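Local coordinates for probable transcriptional regulator (Pseudomonas aeruginosa, PDB 2NNN), which probably binds DNA as a dimeric transcription factor of the MarR family, with a winged helix-turn-helix fold, at residues W41-Q55 / R93-L106. Numbering follows the deposited sequence.
Sequences WAALVRLGETGPCPQ and RLLVSLSPAGRAEL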
ATOM      1  N   TRP A  41      -1.590  -3.565  14.381  1.00 33.28           N
ATOM      2  CA  TRP A  41      -2.904  -3.257  14.975  1.00 32.77           C
ATOM      3  C   TRP A  41      -3.973  -4.206  14.453  1.00 32.63           C
ATOM      4  O   TRP A  41      -4.805  -4.692  15.226  1.00 33.54           O
ATOM      5  CB  TRP A  41      -3.297  -1.794  14.682  1.00 31.56           C
ATOM      6  CG  TRP A  41      -4.696  -1.411  15.155  1.00 32.02           C
ATOM      7  CD1 TRP A  41      -5.796  -1.167  14.368  1.00 31.33           C
ATOM      8  CD2 TRP A  41      -5.134  -1.205  16.523  1.00 31.66           C
ATOM      9  NE1 TRP A  41      -6.880  -0.830  15.155  1.00 32.01           N
ATOM     10  CE2 TRP A  41      -6.503  -0.852  16.476  1.00 30.96           C
ATOM     11  CE3 TRP A  41      -4.503  -1.291  17.775  1.00 31.38           C
ATOM     12  CZ2 TRP A  41      -7.254  -0.606  17.636  1.00 31.32           C
ATOM     13  CZ3 TRP A  41      -5.254  -1.034  18.928  1.00 30.66           C
ATOM     14  CH2 TRP A  41      -6.610  -0.696  18.846  1.00 30.06           C
ATOM     15  N   ALA A  42      -3.947  -4.459  13.143  1.00 32.49           N
ATOM     16  CA  ALA A  42      -4.881  -5.374  12.474  1.00 32.53           C
ATOM     17  C   ALA A  42      -4.824  -6.778  13.076  1.00 32.70           C
ATOM     18  O   ALA A  42      -5.867  -7.372  13.360  1.00 32.84           O
ATOM     19  CB  ALA A  42      -4.589  -5.439  10.971  1.00 32.04           C
ATOM     20  N   ALA A  43      -3.610  -7.303  13.243  1.00 32.87           N
ATOM     21  CA  ALA A  43      -3.403  -8.603  13.893  1.00 33.66           C
ATOM     22  C   ALA A  43      -3.883  -8.583  15.330  1.00 34.22           C
ATOM     23  O   ALA A  43      -4.475  -9.540  15.775  1.00 34.91           O
ATOM     24  CB  ALA A  43      -1.952  -9.010  13.843  1.00 33.42           C
ATOM     25  N   LEU A  44      -3.638  -7.490  16.047  1.00 34.94           N
ATOM     26  CA  LEU A  44      -4.107  -7.358  17.440  1.00 35.36           C
ATOM     27  C   LEU A  44      -5.641  -7.377  17.493  1.00 35.36           C
ATOM     28  O   LEU A  44      -6.238  -8.133  18.264  1.00 35.64           O
ATOM     29  CB  LEU A  44      -3.598  -6.049  18.058  1.00 34.72           C
ATOM     30  CG  LEU A  44      -3.700  -5.918  19.569  1.00 35.41           C
ATOM     31  CD1 LEU A  44      -2.466  -6.548  20.239  1.00 37.67           C
ATOM     32  CD2 LEU A  44      -3.847  -4.454  19.975  1.00 35.64           C
ATOM     33  N   VAL A  45      -6.261  -6.527  16.672  1.00 35.14           N
ATOM     34  CA  VAL A  45      -7.711  -6.491  16.542  1.00 34.93           C
ATOM     35  C   VAL A  45      -8.261  -7.885  16.215  1.00 35.78           C
ATOM     36  O   VAL A  45      -9.139  -8.367  16.919  1.00 35.83           O
ATOM     37  CB  VAL A  45      -8.170  -5.417  15.515  1.00 34.66           C
ATOM     38  CG1 VAL A  45      -9.672  -5.469  15.281  1.00 32.16           C
ATOM     39  CG2 VAL A  45      -7.756  -4.024  15.998  1.00 33.49           C
ATOM     40  N   ARG A  46      -7.712  -8.533  15.187  1.00 36.59           N
ATOM     41  CA  ARG A  46      -8.195  -9.843  14.759  1.00 37.79           C
ATOM     42  C   ARG A  46      -8.090 -10.930  15.838  1.00 38.81           C
ATOM     43  O   ARG A  46      -9.042 -11.684  16.037  1.00 39.03           O
ATOM     44  CB  ARG A  46      -7.515 -10.295  13.463  1.00 37.76           C
ATOM     45  CG  ARG A  46      -8.152 -11.524  12.813  1.00 37.07           C
ATOM     46  CD  ARG A  46      -9.539 -11.212  12.281  1.00 38.19           C
ATOM     47  NE  ARG A  46      -9.486 -10.623  10.943  1.00 40.76           N
ATOM     48  CZ  ARG A  46     -10.507 -10.019  10.338  1.00 41.07           C
ATOM     49  NH1 ARG A  46     -11.678  -9.883  10.944  1.00 40.89           N
ATOM     50  NH2 ARG A  46     -10.352  -9.532   9.120  1.00 41.63           N
ATOM     51  N   LEU A  47      -6.952 -11.002  16.534  1.00 39.81           N
ATOM     52  CA  LEU A  47      -6.798 -11.893  17.689  1.00 41.01           C
ATOM     53  C   LEU A  47      -7.808 -11.631  18.811  1.00 42.23           C
ATOM     54  O   LEU A  47      -8.086 -12.525  19.617  1.00 42.95           O
ATOM     55  CB  LEU A  47      -5.393 -11.792  18.269  1.00 40.65           C
ATOM     56  CG  LEU A  47      -4.234 -12.508  17.584  1.00 41.66           C
ATOM     57  CD1 LEU A  47      -2.946 -12.131  18.281  1.00 42.79           C
ATOM     58  CD2 LEU A  47      -4.412 -14.029  17.553  1.00 40.11           C
ATOM     59  N   GLY A  48      -8.328 -10.405  18.884  1.00 43.09           N
ATOM     60  CA  GLY A  48      -9.382 -10.072  19.826  1.00 44.14           C
ATOM     61  C   GLY A  48     -10.719 -10.625  19.397  1.00 45.24           C
ATOM     62  O   GLY A  48     -11.510 -11.032  20.232  1.00 45.37           O
ATOM     63  N   GLU A  49     -10.977 -10.634  18.090  1.00 46.40           N
ATOM     64  CA  GLU A  49     -12.191 -11.244  17.532  1.00 47.78           C
ATOM     65  C   GLU A  49     -12.204 -12.764  17.691  1.00 47.74           C
ATOM     66  O   GLU A  49     -13.206 -13.349  18.096  1.00 48.18           O
ATOM     67  CB  GLU A  49     -12.335 -10.917  16.042  1.00 47.39           C
ATOM     68  CG  GLU A  49     -12.568  -9.450  15.740  1.00 49.29           C
ATOM     69  CD  GLU A  49     -12.699  -9.169  14.242  1.00 49.32           C
ATOM     70  OE1 GLU A  49     -13.305 -10.017  13.552  1.00 51.19           O
ATOM     71  OE2 GLU A  49     -12.217  -8.098  13.769  1.00 50.19           O
ATOM     72  N   THR A  50     -11.076 -13.387  17.379  1.00 48.05           N
ATOM     73  CA  THR A  50     -11.004 -14.831  17.177  1.00 48.37           C
ATOM     74  C   THR A  50     -10.766 -15.632  18.446  1.00 48.52           C
ATOM     75  O   THR A  50     -11.267 -16.746  18.585  1.00 49.36           O
ATOM     76  CB  THR A  50      -9.865 -15.184  16.200  1.00 48.29           C
ATOM     77  OG1 THR A  50      -8.653 -14.590  16.671  1.00 47.97           O
ATOM     78  CG2 THR A  50     -10.169 -14.676  14.800  1.00 48.04           C
ATOM     79  N   GLY A  51      -9.996 -15.071  19.368  1.00 48.43           N
ATOM     80  CA  GLY A  51      -9.458 -15.858  20.464  1.00 47.77           C
ATOM     81  C   GLY A  51      -8.291 -16.637  19.881  1.00 47.34           C
ATOM     82  O   GLY A  51      -7.804 -16.292  18.793  1.00 47.44           O
ATOM     83  N   PRO A  52      -7.834 -17.687  20.592  1.00 46.74           N
ATOM     84  CA  PRO A  52      -6.707 -18.509  20.129  1.00 46.22           C
ATOM     85  C   PRO A  52      -6.886 -19.050  18.695  1.00 45.64           C
ATOM     86  O   PRO A  52      -7.939 -19.581  18.338  1.00 45.35           O
ATOM     87  CB  PRO A  52      -6.622 -19.636  21.174  1.00 46.19           C
ATOM     88  CG  PRO A  52      -7.873 -19.537  21.983  1.00 46.16           C
ATOM     89  CD  PRO A  52      -8.350 -18.142  21.897  1.00 46.58           C
ATOM     90  N   CYS A  53      -5.832 -18.898  17.899  1.00 45.41           N
ATOM     91  CA  CYS A  53      -5.885 -19.015  16.451  1.00 44.79           C
ATOM     92  C   CYS A  53      -4.490 -19.391  16.002  1.00 44.18           C
ATOM     93  O   CYS A  53      -3.516 -18.894  16.560  1.00 44.24           O
ATOM     94  CB  CYS A  53      -6.256 -17.651  15.838  1.00 45.38           C
ATOM     95  SG  CYS A  53      -7.069 -17.713  14.217  1.00 45.98           S
ATOM     96  N   PRO A  54      -4.374 -20.293  15.012  1.00 43.58           N
ATOM     97  CA  PRO A  54      -3.054 -20.577  14.433  1.00 43.17           C
ATOM     98  C   PRO A  54      -2.454 -19.323  13.768  1.00 42.84           C
ATOM     99  O   PRO A  54      -3.201 -18.534  13.180  1.00 43.03           O
ATOM    100  CB  PRO A  54      -3.352 -21.648  13.379  1.00 43.16           C
ATOM    101  CG  PRO A  54      -4.721 -22.173  13.698  1.00 43.02           C
ATOM    102  CD  PRO A  54      -5.452 -21.094  14.398  1.00 43.46           C
ATOM    103  N   GLN A  55      -1.135 -19.147  13.851  1.00 42.34           N
ATOM    104  CA  GLN A  55      -0.458 -17.945  13.318  1.00 42.44           C
ATOM    105  C   GLN A  55      -0.704 -17.704  11.822  1.00 41.98           C
ATOM    106  O   GLN A  55      -0.965 -16.580  11.405  1.00 41.92           O
ATOM    107  CB  GLN A  55       1.047 -18.003  13.588  1.00 42.50           C
ATOM    108  CG  GLN A  55       1.794 -16.691  13.350  1.00 42.96           C
ATOM    109  CD  GLN A  55       3.257 -16.784  13.761  1.00 43.36           C
ATOM    110  OE1 GLN A  55       4.094 -17.291  13.018  1.00 45.30           O
ATOM    111  NE2 GLN A  55       3.565 -16.299  14.953  1.00 44.94           N
ATOM    112  N   ARG A  93       1.184 -28.175  17.021  1.00 51.16           N
ATOM    113  CA  ARG A  93       0.735 -26.842  16.637  1.00 51.39           C
ATOM    114  C   ARG A  93       0.611 -25.851  17.795  1.00 50.67           C
ATOM    115  O   ARG A  93       0.289 -26.218  18.922  1.00 50.56           O
ATOM    116  CB  ARG A  93      -0.591 -26.957  15.885  1.00 51.97           C
ATOM    117  CG  ARG A  93      -0.906 -25.821  14.927  1.00 54.45           C
ATOM    118  CD  ARG A  93      -2.060 -26.215  14.006  1.00 58.82           C
ATOM    119  NE  ARG A  93      -2.453 -25.116  13.124  1.00 62.43           N
ATOM    120  CZ  ARG A  93      -3.120 -25.265  11.981  1.00 63.28           C
ATOM    121  NH1 ARG A  93      -3.476 -26.475  11.562  1.00 64.02           N
ATOM    122  NH2 ARG A  93      -3.424 -24.199  11.253  1.00 64.50           N
ATOM    123  N   LEU A  94       0.883 -24.584  17.481  1.00 50.26           N
ATOM    124  CA  LEU A  94       0.724 -23.462  18.403  1.00 49.25           C
ATOM    125  C   LEU A  94      -0.493 -22.617  18.064  1.00 48.49           C
ATOM    126  O   LEU A  94      -0.875 -22.485  16.901  1.00 48.33           O
ATOM    127  CB  LEU A  94       1.972 -22.574  18.390  1.00 49.33           C
ATOM    128  CG  LEU A  94       3.030 -22.727  19.483  1.00 49.29           C
ATOM    129  CD1 LEU A  94       3.036 -24.131  20.042  1.00 50.25           C
ATOM    130  CD2 LEU A  94       4.393 -22.364  18.920  1.00 48.97           C
ATOM    131  N   LEU A  95      -1.082 -22.044  19.106  1.00 47.59           N
ATOM    132  CA  LEU A  95      -2.173 -21.097  18.991  1.00 46.61           C
ATOM    133  C   LEU A  95      -1.682 -19.774  19.530  1.00 46.05           C
ATOM    134  O   LEU A  95      -1.002 -19.735  20.545  1.00 45.81           O
ATOM    135  CB  LEU A  95      -3.380 -21.570  19.808  1.00 46.67           C
ATOM    136  CG  LEU A  95      -4.515 -22.364  19.142  1.00 46.93           C
ATOM    137  CD1 LEU A  95      -4.042 -23.279  18.023  1.00 45.36           C
ATOM    138  CD2 LEU A  95      -5.315 -23.139  20.187  1.00 45.93           C
ATOM    139  N   VAL A  96      -2.018 -18.692  18.834  1.00 45.59           N
ATOM    140  CA  VAL A  96      -1.671 -17.344  19.277  1.00 44.93           C
ATOM    141  C   VAL A  96      -2.924 -16.686  19.862  1.00 44.63           C
ATOM    142  O   VAL A  96      -4.041 -16.887  19.373  1.00 44.24           O
ATOM    143  CB  VAL A  96      -1.058 -16.486  18.131  1.00 45.07           C
ATOM    144  CG1 VAL A  96      -0.543 -15.162  18.659  1.00 45.12           C
ATOM    145  CG2 VAL A  96       0.081 -17.218  17.469  1.00 44.98           C
ATOM    146  N   SER A  97      -2.729 -15.915  20.922  1.00 44.36           N
ATOM    147  CA  SER A  97      -3.832 -15.330  21.663  1.00 44.47           C
ATOM    148  C   SER A  97      -3.412 -13.976  22.176  1.00 43.99           C
ATOM    149  O   SER A  97      -2.223 -13.698  22.296  1.00 43.74           O
ATOM    150  CB  SER A  97      -4.170 -16.226  22.854  1.00 44.59           C
ATOM    151  OG  SER A  97      -5.523 -16.080  23.215  1.00 46.29           O
ATOM    152  N   LEU A  98      -4.385 -13.134  22.488  1.00 43.91           N
ATOM    153  CA  LEU A  98      -4.097 -11.868  23.162  1.00 44.27           C
ATOM    154  C   LEU A  98      -3.718 -12.091  24.622  1.00 44.45           C
ATOM    155  O   LEU A  98      -4.409 -12.813  25.350  1.00 44.80           O
ATOM    156  CB  LEU A  98      -5.306 -10.929  23.075  1.00 44.17           C
ATOM    157  CG  LEU A  98      -5.263  -9.655  22.216  1.00 44.32           C
ATOM    158  CD1 LEU A  98      -4.611  -9.845  20.867  1.00 43.40           C
ATOM    159  CD2 LEU A  98      -6.652  -9.078  22.069  1.00 44.15           C
ATOM    160  N   SER A  99      -2.604 -11.493  25.032  1.00 44.70           N
ATOM    161  CA  SER A  99      -2.290 -11.258  26.445  1.00 44.81           C
ATOM    162  C   SER A  99      -3.342 -10.401  27.130  1.00 44.90           C
ATOM    163  O   SER A  99      -4.111  -9.717  26.451  1.00 44.98           O
ATOM    164  CB  SER A  99      -0.988 -10.484  26.543  1.00 44.64           C
ATOM    165  OG  SER A  99       0.082 -11.389  26.608  1.00 47.29           O
ATOM    166  N   PRO A 100      -3.369 -10.418  28.483  1.00 45.15           N
ATOM    167  CA  PRO A 100      -4.069  -9.370  29.240  1.00 44.92           C
ATOM    168  C   PRO A 100      -3.618  -7.945  28.869  1.00 44.72           C
ATOM    169  O   PRO A 100      -4.463  -7.057  28.710  1.00 44.71           O
ATOM    170  CB  PRO A 100      -3.707  -9.686  30.701  1.00 45.28           C
ATOM    171  CG  PRO A 100      -3.414 -11.163  30.705  1.00 44.91           C
ATOM    172  CD  PRO A 100      -2.783 -11.448  29.372  1.00 44.82           C
ATOM    173  N   ALA A 101      -2.308  -7.736  28.738  1.00 44.45           N
ATOM    174  CA  ALA A 101      -1.766  -6.436  28.327  1.00 44.46           C
ATOM    175  C   ALA A 101      -2.101  -6.116  26.860  1.00 44.44           C
ATOM    176  O   ALA A 101      -2.383  -4.975  26.524  1.00 45.08           O
ATOM    177  CB  ALA A 101      -0.264  -6.384  28.558  1.00 44.28           C
ATOM    178  N   GLY A 102      -2.081  -7.135  26.011  1.00 44.30           N
ATOM    179  CA  GLY A 102      -2.525  -7.028  24.630  1.00 44.38           C
ATOM    180  C   GLY A 102      -4.007  -6.768  24.485  1.00 44.32           C
ATOM    181  O   GLY A 102      -4.422  -6.108  23.540  1.00 44.63           O
ATOM    182  N   ARG A 103      -4.809  -7.277  25.420  1.00 44.08           N
ATOM    183  CA  ARG A 103      -6.234  -6.940  25.471  1.00 44.10           C
ATOM    184  C   ARG A 103      -6.463  -5.484  25.939  1.00 43.36           C
ATOM    185  O   ARG A 103      -7.339  -4.778  25.430  1.00 42.90           O
ATOM    186  CB  ARG A 103      -6.995  -7.923  26.368  1.00 44.47           C
ATOM    187  CG  ARG A 103      -8.434  -7.502  26.698  1.00 47.39           C
ATOM    188  CD  ARG A 103      -9.326  -7.480  25.448  1.00 52.20           C
ATOM    189  NE  ARG A 103      -9.392  -8.818  24.851  1.00 56.09           N
ATOM    190  CZ  ARG A 103     -10.107  -9.155  23.777  1.00 56.74           C
ATOM    191  NH1 ARG A 103     -10.856  -8.254  23.136  1.00 55.03           N
ATOM    192  NH2 ARG A 103     -10.068 -10.417  23.355  1.00 57.06           N
ATOM    193  N   ALA A 104      -5.673  -5.050  26.918  1.00 42.38           N
ATOM    194  CA  ALA A 104      -5.781  -3.699  27.447  1.00 41.26           C
ATOM    195  C   ALA A 104      -5.336  -2.673  26.386  1.00 40.55           C
ATOM    196  O   ALA A 104      -5.924  -1.596  26.269  1.00 39.24           O
ATOM    197  CB  ALA A 104      -4.967  -3.569  28.734  1.00 41.11           C
ATOM    198  N   GLU A 105      -4.314  -3.055  25.611  1.00 39.99           N
ATOM    199  CA  GLU A 105      -3.779  -2.264  24.489  1.00 39.26           C
ATOM    200  C   GLU A 105      -4.841  -2.023  23.421  1.00 38.70           C
ATOM    201  O   GLU A 105      -5.003  -0.908  22.933  1.00 38.45           O
ATOM    202  CB  GLU A 105      -2.630  -3.026  23.854  1.00 39.39           C
ATOM    203  CG  GLU A 105      -1.959  -2.336  22.699  1.00 40.60           C
ATOM    204  CD  GLU A 105      -0.757  -1.524  23.129  1.00 42.68           C
ATOM    205  OE1 GLU A 105      -0.547  -1.338  24.344  1.00 42.91           O
ATOM    206  OE2 GLU A 105      -0.017  -1.069  22.242  1.00 44.65           O
ATOM    207  N   LEU A 106      -5.544  -3.095  23.059  1.00 38.07           N
ATOM    208  CA  LEU A 106      -6.661  -3.041  22.123  1.00 37.32           C
ATOM    209  C   LEU A 106      -7.712  -2.030  22.575  1.00 37.18           C
ATOM    210  O   LEU A 106      -8.031  -1.105  21.836  1.00 36.75           O
ATOM    211  CB  LEU A 106      -7.273  -4.444  21.942  1.00 37.03           C
ATOM    212  CG  LEU A 106      -8.415  -4.667  20.940  1.00 37.39           C
ATOM    213  CD1 LEU A 106      -8.044  -4.103  19.551  1.00 35.97           C
ATOM    214  CD2 LEU A 106      -8.798  -6.172  20.843  1.00 36.93           C
TER
HETATM  215  O   HOH W   1      -7.245 -13.571  21.727  1.00 37.41           O
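C53 and V96 form a single antiparallel, hydrogen-bonded bridge between the turn after helix 41-50 and strand 93-98, while helix 41-50 itself runs nearly perpendicular to that strand (97°) and also crosses helix 100-106 steeply. V96 N gives C53 O a short, nearly straight bond (2.7 Å, 174°), and C53 N returns a more bent one to V96 O. That oxygen also receives a weaker CA-H contact from P52, 3.2 Å from P52 CA to V96 O. G51 suits the helix end because its positive phi favours glycine, and P52, having no N-H to satisfy, follows and lays its CB against L95 CD2.

Beyond the bridge, leucines fill the angle between the elements. L98 CD1 packs against L47 CB (3.3 Å); G48, with no side chain, lets L98 CD2 and L106 CD2 come up to its CA. L106 enters as a knob among W41, L44, V45 and G48. Its CD1 lies off-centre over the six-membered ring of W41, 4.2 Å from the centroid, and meets V45 CG2 at 3.6 Å. At its rim the indole also meets the carbonyl oxygens of E105 and L106 near the ring plane. R103, bent at chi2 and chi3, lays one guanidinium face over L98 CD2 and reaches G48 O with a weak in-plane bond.

Strand 93-98 pairs with strand 82-87 in the hairpin that forms the wing of this fold; the single C53-V96 bridge sets the turn beside strand 93-98, consistent with the short third strand often found in MarR-type winged helices. One water accepts from L98 N and donates to L47 O, which also takes the helical bond from G51 N; paired backbone and interlocked aliphatic groups together tie the wing and helix 100-121 to helix 38-50.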